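Long-range contact in phosphoribosylformylglycinamidine cyclo-ligase (Thermus thermophilus HB8, PDB 5AVM), which probably catalyses the ATP-dependent ring closure of formylglycinamidine ribonucleotide to 5-aminoimidazole ribonucleotide, a step of de novo purine biosynthesis: residues B[171-176]-B[324-329]. Sequence-based numbering, arbitrary orientation.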
ATOM      1  N   VAL B 171     -23.713   6.049 -17.209  1.00 42.86           N
ATOM      2  CA  VAL B 171     -23.558   7.176 -18.116  1.00 44.49           C
ATOM      3  C   VAL B 171     -24.391   6.993 -19.389  1.00 46.60           C
ATOM      4  O   VAL B 171     -24.367   5.932 -20.023  1.00 46.86           O
ATOM      5  CB  VAL B 171     -22.081   7.373 -18.508  1.00 43.15           C
ATOM      6  CG1 VAL B 171     -21.975   8.375 -19.637  1.00 42.46           C
ATOM      7  CG2 VAL B 171     -21.285   7.848 -17.305  1.00 40.28           C
ATOM      8  N   ARG B 172     -25.131   8.037 -19.744  1.00 47.79           N
ATOM      9  CA  ARG B 172     -25.971   8.025 -20.933  1.00 49.93           C
ATOM     10  C   ARG B 172     -25.483   9.146 -21.845  1.00 49.89           C
ATOM     11  O   ARG B 172     -24.760  10.039 -21.404  1.00 49.78           O
ATOM     12  CB  ARG B 172     -27.431   8.259 -20.539  1.00 52.11           C
ATOM     13  CG  ARG B 172     -27.974   7.242 -19.539  1.00 55.24           C
ATOM     14  CD  ARG B 172     -28.350   5.927 -20.203  1.00 58.87           C
ATOM     15  NE  ARG B 172     -29.592   6.046 -20.964  1.00 64.02           N
ATOM     16  CZ  ARG B 172     -30.175   5.045 -21.620  1.00 66.25           C
ATOM     17  NH1 ARG B 172     -29.628   3.834 -21.617  1.00 67.29           N
ATOM     18  NH2 ARG B 172     -31.314   5.251 -22.272  1.00 66.63           N
ATOM     19  N   GLU B 173     -25.863   9.101 -23.118  1.00 50.56           N
ATOM     20  CA  GLU B 173     -25.439  10.139 -24.047  1.00 50.24           C
ATOM     21  C   GLU B 173     -26.216  11.419 -23.773  1.00 48.49           C
ATOM     22  O   GLU B 173     -27.446  11.404 -23.699  1.00 47.37           O
ATOM     23  CB  GLU B 173     -25.681   9.716 -25.492  1.00 52.87           C
ATOM     24  CG  GLU B 173     -25.190  10.748 -26.496  1.00 56.63           C
ATOM     25  CD  GLU B 173     -25.859  10.621 -27.850  1.00 58.17           C
ATOM     26  OE1 GLU B 173     -25.810   9.520 -28.443  1.00 59.80           O
ATOM     27  OE2 GLU B 173     -26.433  11.629 -28.320  1.00 59.08           O
ATOM     28  N   GLY B 174     -25.488  12.522 -23.619  1.00 46.11           N
ATOM     29  CA  GLY B 174     -26.133  13.792 -23.355  1.00 43.94           C
ATOM     30  C   GLY B 174     -25.814  14.355 -21.986  1.00 42.90           C
ATOM     31  O   GLY B 174     -26.211  15.475 -21.652  1.00 43.52           O
ATOM     32  N   ASP B 175     -25.103  13.583 -21.176  1.00 41.61           N
ATOM     33  CA  ASP B 175     -24.745  14.063 -19.852  1.00 39.96           C
ATOM     34  C   ASP B 175     -23.859  15.293 -19.944  1.00 38.23           C
ATOM     35  O   ASP B 175     -23.178  15.520 -20.948  1.00 37.04           O
ATOM     36  CB  ASP B 175     -24.002  12.989 -19.052  1.00 40.17           C
ATOM     37  CG  ASP B 175     -24.923  11.923 -18.511  1.00 41.31           C
ATOM     38  OD1 ASP B 175     -26.082  12.257 -18.172  1.00 40.61           O
ATOM     39  OD2 ASP B 175     -24.479  10.759 -18.408  1.00 42.33           O
ATOM     40  N   ALA B 176     -23.874  16.082 -18.880  1.00 36.67           N
ATOM     41  CA  ALA B 176     -23.052  17.274 -18.793  1.00 34.82           C
ATOM     42  C   ALA B 176     -21.745  16.905 -18.080  1.00 33.58           C
ATOM     43  O   ALA B 176     -21.718  16.023 -17.218  1.00 32.67           O
ATOM     44  CB  ALA B 176     -23.790  18.354 -18.011  1.00 34.60           C
ATOM     45  N   VAL B 324     -21.299  14.411 -23.195  1.00 44.33           N
ATOM     46  CA  VAL B 324     -20.970  13.047 -23.609  1.00 45.21           C
ATOM     47  C   VAL B 324     -21.586  12.800 -24.978  1.00 47.00           C
ATOM     48  O   VAL B 324     -22.804  12.653 -25.110  1.00 48.04           O
ATOM     49  CB  VAL B 324     -21.533  12.011 -22.609  1.00 44.11           C
ATOM     50  CG1 VAL B 324     -21.249  10.594 -23.093  1.00 41.93           C
ATOM     51  CG2 VAL B 324     -20.922  12.244 -21.238  1.00 43.37           C
ATOM     52  N   VAL B 325     -20.741  12.753 -25.998  1.00 48.97           N
ATOM     53  CA  VAL B 325     -21.213  12.553 -27.359  1.00 51.32           C
ATOM     54  C   VAL B 325     -20.749  11.228 -27.937  1.00 53.21           C
ATOM     55  O   VAL B 325     -19.834  10.597 -27.411  1.00 53.10           O
ATOM     56  CB  VAL B 325     -20.723  13.687 -28.280  1.00 51.28           C
ATOM     57  CG1 VAL B 325     -21.207  15.027 -27.751  1.00 51.16           C
ATOM     58  CG2 VAL B 325     -19.205  13.663 -28.377  1.00 51.02           C
ATOM     59  N   PRO B 326     -21.387  10.786 -29.031  1.00 55.33           N
ATOM     60  CA  PRO B 326     -21.043   9.526 -29.696  1.00 57.39           C
ATOM     61  C   PRO B 326     -19.571   9.435 -30.102  1.00 59.02           C
ATOM     62  O   PRO B 326     -18.897  10.450 -30.312  1.00 59.40           O
ATOM     63  CB  PRO B 326     -21.981   9.509 -30.894  1.00 56.86           C
ATOM     64  CG  PRO B 326     -23.200  10.190 -30.351  1.00 56.62           C
ATOM     65  CD  PRO B 326     -22.602  11.371 -29.628  1.00 55.60           C
ATOM     66  N   GLY B 327     -19.088   8.204 -30.216  1.00 60.23           N
ATOM     67  CA  GLY B 327     -17.703   7.975 -30.573  1.00 61.21           C
ATOM     68  C   GLY B 327     -16.949   7.490 -29.354  1.00 61.75           C
ATOM     69  O   GLY B 327     -17.390   6.562 -28.670  1.00 62.11           O
ATOM     70  N   GLU B 328     -15.812   8.117 -29.077  1.00 62.32           N
ATOM     71  CA  GLU B 328     -15.004   7.749 -27.925  1.00 62.99           C
ATOM     72  C   GLU B 328     -13.785   8.644 -27.812  1.00 62.48           C
ATOM     73  O   GLU B 328     -13.422   9.342 -28.760  1.00 62.34           O
ATOM     74  CB  GLU B 328     -14.552   6.296 -28.025  1.00 64.68           C
ATOM     75  CG  GLU B 328     -13.594   6.031 -29.164  1.00 67.30           C
ATOM     76  CD  GLU B 328     -13.014   4.637 -29.100  1.00 68.73           C
ATOM     77  OE1 GLU B 328     -13.800   3.665 -29.163  1.00 69.78           O
ATOM     78  OE2 GLU B 328     -11.774   4.516 -28.986  1.00 69.38           O
ATOM     79  N   GLY B 329     -13.148   8.604 -26.650  1.00 62.08           N
ATOM     80  CA  GLY B 329     -11.985   9.436 -26.421  1.00 61.47           C
ATOM     81  C   GLY B 329     -12.472  10.820 -26.054  1.00 60.30           C
ATOM     82  O   GLY B 329     -13.664  11.104 -26.175  1.00 60.69           O
TER
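Val324 is gripped through both its backbone polar atoms by the type II turn Arg172–Asp175, which leads into strand 176-181 in the mixed sheet of the C-terminal AIR synthase domain. Gly174 N donates to Val324 O (3.1 Å), and Val324 N donates to Asp175 O (3.1 Å), continuing the antiparallel pairing of strands 176-181 and 319-326. Gly174 suits the third position of the turn because its positive phi (114°) would jam a CB against the preceding carbonyl oxygen. From Val324, CB and CG1 lie against Arg172 O, CG1 at 3.9 Å; CG1, anti to the backbone N (chi1 177°), also meets Val171 CG1 at 4.2 Å, while CG2 packs on Asp175 CB at 3.8 Å. Leu261 of the adjacent strand 261-265 and Val303 of strand 298-304, beyond 176-181, also touch this valine. An alanine here would lose the contacts of both branches and probably open a gap facing Val171 and Asp175. Asp175 OD2 accepts Arg172 N, which lies above the carboxylate plane, and also bonds His239 ND1. On the exposed side, Glu173 lays CG near Val324 O (3.4 Å) and crosses Pro326, which has no N-H to give, at about a right angle, OE1 lying 3.3 Å from Pro326 CG. The chemistry implies that backbone bonds set the pairing, valines seal the buried side, and the Glu173 carboxylate makes a nonbonded contact with Pro326 CG and CD.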